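Local coordinates for protein mannan endo-1,6-alpha-mannosidase (Chaetomium thermophilum, PDB 6RY0) that probably cleaves or transfers alpha-1,6-linked mannose chains as a family 76 glycosidase, a role linked to moving GPI-anchored glycoproteins into the fungal cell wall, at residues V304-E310 with F323-H328; A265-H269 with W330-V334; W240-D244 with I255-F260. All coordinates share one frame; numbering follows the deposited sequence.

Overall arrangement
Following the chain from its N terminus, interaction 3 closes first: segment 240-244 meets 255-260, closing a short loop that contains strand 245-247, just before helix 261-278 starts. That helix supplies 265-269, which opens interaction 2. The chain then runs through helix 281-298 and the hairpin 299-304 before 330-334 on helix 323-337 closes this longer loop. Interaction 1 is nested inside it, joining 304-310, which starts at the end of the hairpin, to the first turns of helix 323-337. Interactions 1 and 2 therefore share that helix and touch where Val327 packs on Ala265. Interaction 3 stands in series with both, meeting interaction 1 through Pro308 and Gln259 and interaction 2 through Val242 and Leu267.

Interaction 1 of 3, residues V304-E310 with F323-H328; sequences VFEIPCE and FKGYVH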
ATOM      1  N   VAL A 304      15.310  -4.965  -4.932  1.00  8.51           N
ATOM      2  CA  VAL A 304      14.236  -4.190  -5.539  1.00  8.79           C
ATOM      3  C   VAL A 304      14.772  -2.830  -6.025  1.00  9.13           C
ATOM      4  O   VAL A 304      15.592  -2.189  -5.358  1.00 11.16           O
ATOM      5  CB  VAL A 304      13.086  -4.008  -4.541  1.00  9.24           C
ATOM      6  CG1 VAL A 304      13.532  -3.194  -3.360  1.00 10.53           C
ATOM      7  CG2 VAL A 304      11.858  -3.434  -5.219  1.00 11.94           C
ATOM      8  N   PHE A 305      14.272  -2.377  -7.163  1.00  8.12           N
ATOM      9  CA  PHE A 305      14.803  -1.219  -7.851  1.00  8.59           C
ATOM     10  C   PHE A 305      13.635  -0.481  -8.501  1.00  8.19           C
ATOM     11  O   PHE A 305      12.872  -1.091  -9.277  1.00  8.88           O
ATOM     12  CB  PHE A 305      15.840  -1.668  -8.887  1.00  9.54           C
ATOM     13  CG  PHE A 305      16.610  -0.562  -9.497  1.00 11.41           C
ATOM     14  CD1 PHE A 305      16.151   0.095 -10.588  1.00 12.43           C
ATOM     15  CD2 PHE A 305      17.830  -0.175  -8.952  1.00 14.06           C
ATOM     16  CE1 PHE A 305      16.925   1.127 -11.151  1.00 13.72           C
ATOM     17  CE2 PHE A 305      18.594   0.806  -9.514  1.00 15.36           C
ATOM     18  CZ  PHE A 305      18.137   1.467 -10.580  1.00 14.89           C
ATOM     19  N   GLU A 306      13.518   0.807  -8.240  1.00  8.25           N
ATOM     20  CA  GLU A 306      12.377   1.585  -8.736  1.00  8.10           C
ATOM     21  C   GLU A 306      12.678   2.078 -10.147  1.00  8.63           C
ATOM     22  O   GLU A 306      13.161   3.197 -10.348  1.00  9.04           O
ATOM     23  CB  GLU A 306      12.029   2.722  -7.777  1.00  7.88           C
ATOM     24  CG  GLU A 306      10.639   3.278  -8.007  1.00  7.89           C
ATOM     25  CD  GLU A 306       9.580   2.195  -7.882  1.00  7.63           C
ATOM     26  OE1 GLU A 306       9.573   1.542  -6.812  1.00  8.00           O
ATOM     27  OE2 GLU A 306       8.813   1.989  -8.836  1.00  8.60           O
ATOM     28  N   ILE A 307      12.416   1.212 -11.134  1.00  8.81           N
ATOM     29  CA  ILE A 307      12.933   1.427 -12.489  1.00 10.09           C
ATOM     30  C   ILE A 307      12.623   2.809 -13.088  1.00  9.71           C
ATOM     31  O   ILE A 307      13.476   3.276 -13.814  1.00 11.00           O
ATOM     32  CB  ILE A 307      12.808   0.213 -13.451  1.00 12.73           C
ATOM     33  CG1 ILE A 307      11.370  -0.167 -13.559  1.00 14.12           C
ATOM     34  CG2 ILE A 307      13.666  -0.986 -13.008  1.00 12.55           C
ATOM     35  CD1 ILE A 307      11.077  -1.502 -14.266  1.00 14.04           C
ATOM     36  N   PRO A 308      11.459   3.453 -12.842  1.00 10.10           N
ATOM     37  CA  PRO A 308      11.268   4.733 -13.526  1.00 11.33           C
ATOM     38  C   PRO A 308      12.116   5.873 -13.024  1.00 11.98           C
ATOM     39  O   PRO A 308      12.179   6.882 -13.720  1.00 14.77           O
ATOM     40  CB  PRO A 308       9.784   5.047 -13.298  1.00 12.44           C
ATOM     41  CG  PRO A 308       9.159   3.697 -13.004  1.00 12.07           C
ATOM     42  CD  PRO A 308      10.214   3.018 -12.181  1.00 11.01           C
ATOM     43  N   CYS A 309      12.720   5.766 -11.849  1.00 11.69           N
ATOM     44  CA  CYS A 309      13.415   6.911 -11.268  1.00 12.00           C
ATOM     45  C   CYS A 309      14.737   6.627 -10.614  1.00 11.63           C
ATOM     46  O   CYS A 309      15.536   7.538 -10.514  1.00 12.51           O
ATOM     47  CB  CYS A 309      12.480   7.671 -10.320  1.00 13.26           C
ATOM     48  SG  CYS A 309      11.997   6.774  -8.824  1.00 13.24           S
ATOM     49  N   GLU A 310      15.010   5.413 -10.161  1.00 10.61           N
ATOM     50  CA  GLU A 310      16.158   5.159  -9.300  1.00 10.28           C
ATOM     51  C   GLU A 310      17.495   5.161 -10.044  1.00 12.17           C
ATOM     52  O   GLU A 310      18.542   5.204  -9.416  1.00 14.08           O
ATOM     53  CB  GLU A 310      15.939   3.840  -8.554  1.00  9.22           C
ATOM     54  CG  GLU A 310      16.983   3.542  -7.508  1.00  9.27           C
ATOM     55  CD  GLU A 310      16.670   2.358  -6.599  1.00  8.94           C
ATOM     56  OE1 GLU A 310      15.505   1.917  -6.499  1.00  8.58           O
ATOM     57  OE2 GLU A 310      17.627   1.892  -5.937  1.00  9.78           O
ATOM     58  N   PHE A 323       7.596   3.071  -2.433  1.00  7.20           N
ATOM     59  CA  PHE A 323       6.982   1.929  -3.133  1.00  7.03           C
ATOM     60  C   PHE A 323       7.647   0.616  -2.785  1.00  7.17           C
ATOM     61  O   PHE A 323       6.976  -0.405  -2.609  1.00  7.35           O
ATOM     62  CB  PHE A 323       6.961   2.131  -4.646  1.00  7.50           C
ATOM     63  CG  PHE A 323       6.149   3.290  -5.161  1.00  7.67           C
ATOM     64  CD1 PHE A 323       5.195   3.966  -4.375  1.00  7.97           C
ATOM     65  CD2 PHE A 323       6.314   3.709  -6.479  1.00  8.45           C
ATOM     66  CE1 PHE A 323       4.464   5.022  -4.894  1.00  8.52           C
ATOM     67  CE2 PHE A 323       5.572   4.748  -6.990  1.00  9.27           C
ATOM     68  CZ  PHE A 323       4.656   5.412  -6.201  1.00  9.31           C
ATOM     69  N   LYS A 324       8.984   0.606  -2.707  1.00  7.60           N
ATOM     70  CA  LYS A 324       9.680  -0.660  -2.503  1.00  7.95           C
ATOM     71  C   LYS A 324       9.340  -1.268  -1.132  1.00  7.57           C
ATOM     72  O   LYS A 324       9.391  -2.488  -0.972  1.00  7.82           O
ATOM     73  CB  LYS A 324      11.182  -0.529  -2.776  1.00  8.61           C
ATOM     74  CG  LYS A 324      11.888   0.503  -1.918  1.00  8.32           C
ATOM     75  CD  LYS A 324      13.384   0.591  -2.228  1.00  8.11           C
ATOM     76  CE  LYS A 324      13.685   0.886  -3.676  1.00  8.38           C
ATOM     77  NZ  LYS A 324      15.104   1.294  -3.891  1.00  8.77           N
ATOM     78  N   GLY A 325       8.978  -0.461  -0.137  1.00  7.28           N
ATOM     79  CA  GLY A 325       8.515  -1.027   1.117  1.00  7.29           C
ATOM     80  C   GLY A 325       7.226  -1.810   0.970  1.00  6.86           C
ATOM     81  O   GLY A 325       7.036  -2.872   1.560  1.00  7.51           O
ATOM     82  N   TYR A 326       6.273  -1.241   0.214  1.00  6.90           N
ATOM     83  CA  TYR A 326       5.023  -1.957  -0.083  0.67  6.65           C
ATOM     84  C   TYR A 326       5.309  -3.248  -0.832  1.00  6.44           C
ATOM     85  O   TYR A 326       4.703  -4.285  -0.552  1.00  6.69           O
ATOM     86  CB  TYR A 326       4.055  -1.121  -0.927  0.67  6.23           C
ATOM     87  CG  TYR A 326       3.907   0.297  -0.461  0.67  6.43           C
ATOM     88  CD1 TYR A 326       3.999   0.648   0.876  0.67  6.69           C
ATOM     89  CD2 TYR A 326       3.682   1.306  -1.367  0.67  6.41           C
ATOM     90  CE1 TYR A 326       3.902   1.963   1.289  0.67  6.88           C
ATOM     91  CE2 TYR A 326       3.557   2.633  -0.970  0.67  7.07           C
ATOM     92  CZ  TYR A 326       3.677   2.950   0.352  0.67  7.22           C
ATOM     93  OH  TYR A 326       3.624   4.260   0.798  0.67  7.95           O
ATOM     94  N   VAL A 327       6.239  -3.211  -1.784  1.00  6.33           N
ATOM     95  CA  VAL A 327       6.603  -4.412  -2.537  1.00  6.83           C
ATOM     96  C   VAL A 327       6.995  -5.522  -1.566  1.00  6.23           C
ATOM     97  O   VAL A 327       6.522  -6.653  -1.655  1.00  6.42           O
ATOM     98  CB  VAL A 327       7.710  -4.108  -3.558  1.00  7.64           C
ATOM     99  CG1 VAL A 327       8.187  -5.388  -4.196  1.00  8.23           C
ATOM    100  CG2 VAL A 327       7.242  -3.114  -4.590  1.00  8.29           C
ATOM    101  N   HIS A 328       7.890  -5.200  -0.627  1.00  6.32           N
ATOM    102  CA  HIS A 328       8.308  -6.210   0.335  1.00  6.52           C
ATOM    103  C   HIS A 328       7.156  -6.736   1.175  1.00  6.40           C
ATOM    104  O   HIS A 328       6.983  -7.940   1.314  1.00  7.04           O
ATOM    105  CB  HIS A 328       9.402  -5.626   1.270  1.00  6.67           C
ATOM    106  CG  HIS A 328      10.791  -5.772   0.722  1.00  6.59           C
ATOM    107  ND1 HIS A 328      11.628  -6.758   1.170  1.00  6.87           N
ATOM    108  CD2 HIS A 328      11.509  -5.085  -0.221  1.00  7.43           C
ATOM    109  CE1 HIS A 328      12.786  -6.664   0.514  1.00  7.20           C
ATOM    110  NE2 HIS A 328      12.754  -5.657  -0.334  1.00  8.06           N
TER
HETATM  111  O   HOH W   1      17.476  -0.377  -4.633  1.00 10.02           O
HETATM  112  O   HOH W   2      10.472   2.469  -4.381  1.00  8.64           O
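The Phe323 ring receives the Glu306 carboxylate at its edge: Glu306 OE2 lies near the ring plane, 3.8 Å from Phe323 CD2, with the two planes 85° apart. Tyr262 stacks on the ring from outside the two segments. The His328 ring is likewise met at its edge, where Val304 CG1 comes within 4.0 Å of His328 NE2, a nitrogen that is hydrogen-bonded to Ser352. Within 304-310, Glu310 CB lies over one face of the Phe305 ring.

The Glu310 carboxylate is gripped on both faces. Lys324 NZ makes a salt bridge of 2.7 Å to Glu310 OE1 from above the plane, while the Glu306 amide reaches the same oxygen from the opposite face in a nearly straight bond (172°). Water 1 completes the grip, donating to Val304 O and Glu310 OE2 and accepting from Lys324 NZ. With OE1 held twice and OE2 by water 1, the carboxylate's rotation is probably restrained, and the lysine would favour its charged form. The ammonium also bonds Phe371 O and makes cation-pi contacts with Phe371 and Trp373.

Lys324 CG stands between its backbone N and carbonyl carbon (chi1 58°), and a bend at chi3 then brings NZ to Glu310; its aliphatic part passes Val304, whose CG1 lies 3.6 Å from Lys324 CB. Val304 CG2 adds a looser contact with Val327 CG1 at 4.3 Å. Glu306, bent at chi2, turns OE1 to Ser261 and to water 2; the water accepts from Lys324 N at 2.9 Å, linking the carboxylate indirectly to the helix's first turn.

The segment 304-310, with Glu306 centring an inverse gamma turn and Cys309 disulfide-bonded to Cys316, is thus held to the N-terminal end of helix 323-337, a loop-to-helix junction within the (alpha/alpha)6 barrel of family 76.

Interaction 2 of 3, residues A265-H269 with W330-V334; sequences ALLLH and WMAVV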
ATOM      1  N   ALA A 265       3.052  -4.996  -7.962  1.00  6.22           N
ATOM      2  CA  ALA A 265       2.997  -5.722  -6.704  1.00  6.69           C
ATOM      3  C   ALA A 265       1.591  -5.708  -6.102  1.00  6.04           C
ATOM      4  O   ALA A 265       1.186  -6.709  -5.495  1.00  6.18           O
ATOM      5  CB  ALA A 265       4.006  -5.163  -5.692  1.00  7.52           C
ATOM      6  N   LEU A 266       0.843  -4.616  -6.234  1.00  5.99           N
ATOM      7  CA  LEU A 266      -0.494  -4.577  -5.684  1.00  5.83           C
ATOM      8  C   LEU A 266      -1.406  -5.528  -6.452  1.00  5.85           C
ATOM      9  O   LEU A 266      -2.258  -6.188  -5.867  1.00  6.24           O
ATOM     10  CB  LEU A 266      -1.040  -3.142  -5.684  1.00  6.04           C
ATOM     11  CG  LEU A 266      -2.356  -2.965  -4.919  1.00  6.40           C
ATOM     12  CD1 LEU A 266      -2.317  -3.582  -3.538  1.00  6.49           C
ATOM     13  CD2 LEU A 266      -2.655  -1.487  -4.814  1.00  7.13           C
ATOM     14  N   LEU A 267      -1.269  -5.589  -7.778  1.00  5.91           N
ATOM     15  CA  LEU A 267      -2.042  -6.547  -8.545  1.00  5.73           C
ATOM     16  C   LEU A 267      -1.677  -7.977  -8.164  1.00  5.97           C
ATOM     17  O   LEU A 267      -2.563  -8.832  -8.068  1.00  6.30           O
ATOM     18  CB  LEU A 267      -1.888  -6.325 -10.033  1.00  6.57           C
ATOM     19  CG  LEU A 267      -2.457  -4.999 -10.559  1.00  6.75           C
ATOM     20  CD1 LEU A 267      -2.330  -4.945 -12.063  1.00  7.61           C
ATOM     21  CD2 LEU A 267      -3.871  -4.781 -10.135  1.00  7.25           C
ATOM     22  N   LEU A 268      -0.394  -8.273  -7.962  1.00  5.90           N
ATOM     23  CA  LEU A 268      -0.000  -9.593  -7.473  1.00  6.04           C
ATOM     24  C   LEU A 268      -0.687  -9.915  -6.143  1.00  6.35           C
ATOM     25  O   LEU A 268      -1.196 -11.009  -5.959  1.00  6.75           O
ATOM     26  CB  LEU A 268       1.529  -9.655  -7.332  1.00  6.15           C
ATOM     27  CG  LEU A 268       2.051 -10.933  -6.677  1.00  6.82           C
ATOM     28  CD1 LEU A 268       1.804 -12.169  -7.532  1.00  8.76           C
ATOM     29  CD2 LEU A 268       3.522 -10.809  -6.359  1.00  8.11           C
ATOM     30  N   HIS A 269      -0.655  -8.961  -5.224  1.00  6.13           N
ATOM     31  CA  HIS A 269      -1.268  -9.136  -3.906  1.00  6.21           C
ATOM     32  C   HIS A 269      -2.755  -9.458  -4.060  1.00  6.21           C
ATOM     33  O   HIS A 269      -3.221 -10.456  -3.499  1.00  6.91           O
ATOM     34  CB  HIS A 269      -1.011  -7.848  -3.129  1.00  6.29           C
ATOM     35  CG  HIS A 269      -1.383  -7.850  -1.684  1.00  6.13           C
ATOM     36  ND1 HIS A 269      -2.544  -7.275  -1.219  1.00  7.37           N
ATOM     37  CD2 HIS A 269      -0.671  -8.216  -0.592  1.00  6.58           C
ATOM     38  CE1 HIS A 269      -2.509  -7.279   0.099  1.00  7.77           C
ATOM     39  NE2 HIS A 269      -1.391  -7.837   0.512  1.00  6.85           N
ATOM     40  N   TRP A 330       3.876  -6.629   0.789  1.00  6.21           N
ATOM     41  CA  TRP A 330       2.822  -7.287   0.026  1.00  6.25           C
ATOM     42  C   TRP A 330       3.304  -8.628  -0.519  1.00  6.35           C
ATOM     43  O   TRP A 330       2.579  -9.630  -0.444  1.00  6.82           O
ATOM     44  CB  TRP A 330       2.336  -6.395  -1.098  1.00  6.44           C
ATOM     45  CG  TRP A 330       1.621  -5.166  -0.652  1.00  7.05           C
ATOM     46  CD1 TRP A 330       1.058  -4.917   0.550  1.00  8.81           C
ATOM     47  CD2 TRP A 330       1.427  -3.991  -1.445  1.00  7.06           C
ATOM     48  NE1 TRP A 330       0.538  -3.632   0.555  1.00  9.81           N
ATOM     49  CE2 TRP A 330       0.755  -3.055  -0.667  1.00  8.44           C
ATOM     50  CE3 TRP A 330       1.788  -3.644  -2.743  1.00  7.25           C
ATOM     51  CZ2 TRP A 330       0.394  -1.809  -1.145  1.00  9.31           C
ATOM     52  CZ3 TRP A 330       1.469  -2.390  -3.213  1.00  8.24           C
ATOM     53  CH2 TRP A 330       0.759  -1.497  -2.415  1.00  8.85           C
ATOM     54  N   MET A 331       4.518  -8.673  -1.063  1.00  6.18           N
ATOM     55  CA  MET A 331       5.047  -9.949  -1.560  1.00  6.37           C
ATOM     56  C   MET A 331       5.211 -10.970  -0.440  1.00  6.34           C
ATOM     57  O   MET A 331       4.978 -12.158  -0.636  1.00  6.92           O
ATOM     58  CB  MET A 331       6.342  -9.761  -2.331  1.00  6.79           C
ATOM     59  CG  MET A 331       6.133  -9.056  -3.676  1.00  7.20           C
ATOM     60  SD  MET A 331       7.632  -8.831  -4.649  1.00  7.84           S
ATOM     61  CE  MET A 331       7.901 -10.494  -5.233  1.00 11.18           C
ATOM     62  N   ALA A 332       5.585 -10.517   0.746  1.00  6.37           N
ATOM     63  CA  ALA A 332       5.682 -11.420   1.874  1.00  6.95           C
ATOM     64  C   ALA A 332       4.325 -12.056   2.174  1.00  6.69           C
ATOM     65  O   ALA A 332       4.211 -13.273   2.378  1.00  7.14           O
ATOM     66  CB  ALA A 332       6.271 -10.723   3.078  1.00  7.42           C
ATOM     67  N   VAL A 333       3.260 -11.256   2.193  1.00  6.71           N
ATOM     68  CA  VAL A 333       1.920 -11.802   2.436  1.00  6.81           C
ATOM     69  C   VAL A 333       1.500 -12.776   1.324  1.00  6.86           C
ATOM     70  O   VAL A 333       0.858 -13.793   1.607  1.00  7.53           O
ATOM     71  CB  VAL A 333       0.895 -10.669   2.641  1.00  7.13           C
ATOM     72  CG1 VAL A 333      -0.535 -11.191   2.581  1.00  8.04           C
ATOM     73  CG2 VAL A 333       1.165  -9.992   3.953  1.00  8.25           C
ATOM     74  N   VAL A 334       1.889 -12.499   0.070  1.00  6.83           N
ATOM     75  CA  VAL A 334       1.602 -13.409  -1.020  1.00  7.00           C
ATOM     76  C   VAL A 334       2.116 -14.816  -0.699  1.00  7.10           C
ATOM     77  O   VAL A 334       1.475 -15.800  -1.036  1.00  7.76           O
ATOM     78  CB  VAL A 334       2.154 -12.870  -2.341  1.00  7.06           C
ATOM     79  CG1 VAL A 334       2.166 -13.921  -3.447  1.00  7.71           C
ATOM     80  CG2 VAL A 334       1.372 -11.634  -2.766  1.00  7.39           C
TER
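Aromatic contacts centre on Trp330. Leu266 and His269 approach its indole from the same side, Leu266 over the six-membered ring and His269 against the five-membered ring. Leu266 CD1 makes a CH-pi contact over one face of the indole, 3.9 Å from the centroid of the Trp330 six-membered ring. The imidazole of His269 and the five-membered ring have centroids 4.5 Å apart and planes at 45°, an oblique pairing that is neither a stack nor edge-to-face. Trp330 CD1 lies over a face of the imidazole, while Trp330 O approaches the imidazole edge in plane, 3.5 Å from His269 CD2. With CG trans to its backbone N (chi1 -172°), His269 carries the ring across the interface. Its ND1 is held by a hydrogen bond to Asp204 of helix 196-213, which orients the imidazole.

Apolar packing fills the remainder. Leu266 CB comes to 3.6 Å from Trp330 CZ3, and Ala265 CB lies in plane at the indole edge, 4.0 Å from Trp330 CE3. One turn further on, Leu268 reaches two residues: its CD2 branch meets Met331 CG at 4.1 Å, and the branch point CG lies against Val334 CG2 at 4.0 Å. Val334 CG2 also presses on the backbone of His269 at its CA.

The axes of the two short helical segments approach to 9.2 Å and run nearly parallel, 24° apart. Phe132 and Met135 of helix 127-142 cover Trp330 as well. Two near-parallel helices joined through an intervening one, here 281-298, and packed through buried side chains are the building pattern of the (alpha/alpha)6 barrel of glycosyl hydrolase family 76.

Interaction 3 of 3, residues W240-D244 with I255-F260; sequences WAVYD and INRAQF
Unusually, Val242 O, 3.8 Å from Gln259 CA, takes two waters that bridge it to the other segment. Water 3 donates to Val242 O and Phe260 O, at 2.7 Å from each; water 4 donates to Val242 O and Ala258 O and accepts from Phe260 N. The segments run at 102° to each other, and the direct backbone bond runs from Asp244 N to Asn256 O (2.9 Å, N-H...O 160°).

Tyr243 packs across the turn. In the modelled conformer, one of two for this residue, Arg257 CG sits over the centre of the Tyr243 ring, 3.8 Å from the centroid; the guanidinium lies farther off and adds at most weak attraction. Ile255 CG2 touches Tyr243 CB at 3.6 Å, and the phenol hydroxyl bonds Asp236. Beside Asn256, pointing the same way, Asp244 extends its carboxylate: OD2 bonds Tyr193 OH, which Asn256 ND2 also contacts, while Asp244 OD1 meets the edge of the Phe260 ring, 3.3 Å from CD2.

Asn256 OD1 accepts from Ala258 N at 3.1 Å, an Asx turn in the surface loop leading to Phe260, the N-cap of helix 261-278 in the family 76 (alpha/alpha)6 barrel.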
ATOM      1  N   TRP A 240       3.239  -9.161 -19.146  1.00  7.38           N
ATOM      2  CA  TRP A 240       2.688  -8.952 -17.815  1.00  7.26           C
ATOM      3  C   TRP A 240       3.385  -7.846 -17.039  1.00  7.62           C
ATOM      4  O   TRP A 240       3.190  -7.731 -15.830  1.00  8.52           O
ATOM      5  CB  TRP A 240       2.539 -10.260 -17.029  1.00  8.31           C
ATOM      6  CG  TRP A 240       1.426 -11.086 -17.610  1.00  8.72           C
ATOM      7  CD1 TRP A 240       1.381 -11.717 -18.824  1.00 10.01           C
ATOM      8  CD2 TRP A 240       0.127 -11.269 -17.052  1.00  9.27           C
ATOM      9  NE1 TRP A 240       0.156 -12.293 -19.031  1.00 11.29           N
ATOM     10  CE2 TRP A 240      -0.626 -12.037 -17.952  1.00 10.86           C
ATOM     11  CE3 TRP A 240      -0.476 -10.853 -15.869  1.00 11.15           C
ATOM     12  CZ2 TRP A 240      -1.946 -12.415 -17.697  1.00 13.17           C
ATOM     13  CZ3 TRP A 240      -1.792 -11.221 -15.634  1.00 13.12           C
ATOM     14  CH2 TRP A 240      -2.497 -11.997 -16.542  1.00 14.12           C
ATOM     15  N   ALA A 241       4.119  -6.983 -17.732  1.00  7.62           N
ATOM     16  CA  ALA A 241       4.424  -5.673 -17.203  1.00  7.58           C
ATOM     17  C   ALA A 241       3.131  -4.941 -16.867  1.00  7.02           C
ATOM     18  O   ALA A 241       2.097  -5.179 -17.486  1.00  7.91           O
ATOM     19  CB  ALA A 241       5.201  -4.865 -18.226  1.00  8.58           C
ATOM     20  N   VAL A 242       3.216  -4.019 -15.917  1.00  6.95           N
ATOM     21  CA  VAL A 242       2.057  -3.266 -15.465  1.00  6.93           C
ATOM     22  C   VAL A 242       2.352  -1.778 -15.574  1.00  6.71           C
ATOM     23  O   VAL A 242       3.204  -1.220 -14.853  1.00  7.43           O
ATOM     24  CB  VAL A 242       1.636  -3.667 -14.044  1.00  7.05           C
ATOM     25  CG1 VAL A 242       0.414  -2.849 -13.608  1.00  7.56           C
ATOM     26  CG2 VAL A 242       1.330  -5.164 -13.977  1.00  7.32           C
ATOM     27  N   TYR A 243       1.708  -1.152 -16.546  1.00  6.92           N
ATOM     28  CA  TYR A 243       1.919   0.232 -16.901  1.00  7.43           C
ATOM     29  C   TYR A 243       1.095   1.167 -15.999  1.00  7.53           C
ATOM     30  O   TYR A 243       0.370   0.728 -15.120  1.00  7.85           O
ATOM     31  CB  TYR A 243       1.550   0.411 -18.383  1.00  7.93           C
ATOM     32  CG  TYR A 243       2.320  -0.534 -19.292  1.00  7.99           C
ATOM     33  CD1 TYR A 243       3.696  -0.625 -19.220  1.00  8.62           C
ATOM     34  CD2 TYR A 243       1.646  -1.339 -20.188  1.00  8.51           C
ATOM     35  CE1 TYR A 243       4.391  -1.489 -20.042  1.00  9.69           C
ATOM     36  CE2 TYR A 243       2.325  -2.211 -21.010  1.00  9.44           C
ATOM     37  CZ  TYR A 243       3.720  -2.289 -20.932  1.00  9.74           C
ATOM     38  OH  TYR A 243       4.455  -3.140 -21.733  1.00 10.97           O
ATOM     39  N   ASP A 244       1.257   2.455 -16.216  1.00  8.14           N
ATOM     40  CA  ASP A 244       0.762   3.433 -15.258  1.00  8.58           C
ATOM     41  C   ASP A 244      -0.675   3.896 -15.491  1.00  8.26           C
ATOM     42  O   ASP A 244      -1.391   4.124 -14.525  1.00  9.07           O
ATOM     43  CB  ASP A 244       1.690   4.652 -15.202  1.00  9.29           C
ATOM     44  CG  ASP A 244       1.425   5.487 -13.971  1.00 10.98           C
ATOM     45  OD1 ASP A 244       1.775   4.971 -12.875  1.00 12.60           O
ATOM     46  OD2 ASP A 244       0.835   6.591 -14.058  1.00 12.57           O
ATOM     47  N   ILE A 255      -1.112   4.967 -23.480  1.00 12.61           N
ATOM     48  CA  ILE A 255      -0.641   4.342 -22.243  1.00 12.26           C
ATOM     49  C   ILE A 255       0.700   4.954 -21.841  1.00 12.21           C
ATOM     50  O   ILE A 255       1.651   5.006 -22.618  1.00 12.95           O
ATOM     51  CB  ILE A 255      -0.525   2.826 -22.377  1.00 13.55           C
ATOM     52  CG1 ILE A 255      -1.910   2.220 -22.579  1.00 15.45           C
ATOM     53  CG2 ILE A 255       0.096   2.222 -21.130  1.00 13.58           C
ATOM     54  CD1 ILE A 255      -1.882   0.720 -22.852  1.00 17.02           C
ATOM     55  N   ASN A 256       0.758   5.398 -20.597  1.00 12.11           N
ATOM     56  CA  ASN A 256       2.002   5.772 -19.945  1.00 11.94           C
ATOM     57  C   ASN A 256       2.651   4.486 -19.484  1.00 10.73           C
ATOM     58  O   ASN A 256       2.163   3.842 -18.557  1.00 10.28           O
ATOM     59  CB  ASN A 256       1.679   6.719 -18.797  1.00 13.72           C
ATOM     60  CG  ASN A 256       2.858   7.043 -17.963  1.00 15.37           C
ATOM     61  OD1 ASN A 256       3.955   6.562 -18.200  1.00 15.11           O
ATOM     62  ND2 ASN A 256       2.634   7.866 -16.934  1.00 18.27           N
ATOM     63  N   ARG A 257       3.734   4.101 -20.162  1.00 10.99           N
ATOM     64  CA  ARG A 257       4.349   2.803 -19.931  0.63 10.73           C
ATOM     65  C   ARG A 257       5.379   2.802 -18.795  1.00 10.00           C
ATOM     66  O   ARG A 257       6.081   1.817 -18.605  1.00 10.31           O
ATOM     67  CB  ARG A 257       4.848   2.139 -21.235  0.63 12.79           C
ATOM     68  CG  ARG A 257       3.668   1.671 -22.171  0.63 14.56           C
ATOM     69  CD  ARG A 257       4.127   0.922 -23.437  0.63 16.53           C
ATOM     70  NE  ARG A 257       2.979   0.464 -24.238  0.63 18.72           N
ATOM     71  CZ  ARG A 257       2.289   1.228 -25.080  0.63 21.11           C
ATOM     72  NH1 ARG A 257       2.620   2.502 -25.249  0.63 22.55           N
ATOM     73  NH2 ARG A 257       1.249   0.729 -25.746  0.63 21.74           N
ATOM     74  N   ALA A 258       5.415   3.868 -17.995  1.00  9.93           N
ATOM     75  CA  ALA A 258       6.225   3.812 -16.780  1.00 10.25           C
ATOM     76  C   ALA A 258       5.739   2.655 -15.916  1.00  8.87           C
ATOM     77  O   ALA A 258       4.547   2.489 -15.688  1.00  9.50           O
ATOM     78  CB  ALA A 258       6.125   5.111 -15.989  1.00 11.48           C
ATOM     79  N   GLN A 259       6.692   1.895 -15.412  1.00  8.21           N
ATOM     80  CA  GLN A 259       6.474   0.701 -14.587  1.00  7.87           C
ATOM     81  C   GLN A 259       6.901   0.971 -13.153  1.00  7.56           C
ATOM     82  O   GLN A 259       8.077   0.835 -12.811  1.00  8.72           O
ATOM     83  CB  GLN A 259       7.226  -0.484 -15.151  1.00  8.26           C
ATOM     84  CG  GLN A 259       6.686  -0.976 -16.494  1.00  8.52           C
ATOM     85  CD  GLN A 259       7.525  -2.121 -17.026  1.00 10.00           C
ATOM     86  OE1 GLN A 259       7.585  -3.205 -16.382  1.00 11.30           O
ATOM     87  NE2 GLN A 259       8.139  -1.936 -18.135  1.00 10.77           N
ATOM     88  N   PHE A 260       5.941   1.360 -12.312  1.00  7.54           N
ATOM     89  CA  PHE A 260       6.206   1.576 -10.904  1.00  7.48           C
ATOM     90  C   PHE A 260       5.984   0.274 -10.149  1.00  7.18           C
ATOM     91  O   PHE A 260       4.985  -0.439 -10.376  1.00  7.68           O
ATOM     92  CB  PHE A 260       5.333   2.695 -10.342  1.00  8.30           C
ATOM     93  CG  PHE A 260       5.677   4.040 -10.911  1.00  9.19           C
ATOM     94  CD1 PHE A 260       6.795   4.707 -10.457  1.00 10.40           C
ATOM     95  CD2 PHE A 260       4.934   4.610 -11.917  1.00 10.97           C
ATOM     96  CE1 PHE A 260       7.152   5.915 -10.994  1.00 12.52           C
ATOM     97  CE2 PHE A 260       5.294   5.832 -12.466  1.00 13.17           C
ATOM     98  CZ  PHE A 260       6.396   6.470 -12.005  1.00 13.48           C
TER
HETATM   99  O   HOH W   3       4.462  -2.016 -12.543  1.00  8.54           O
HETATM  100  O   HOH W   4       3.251   1.302 -13.525  1.00  9.02           O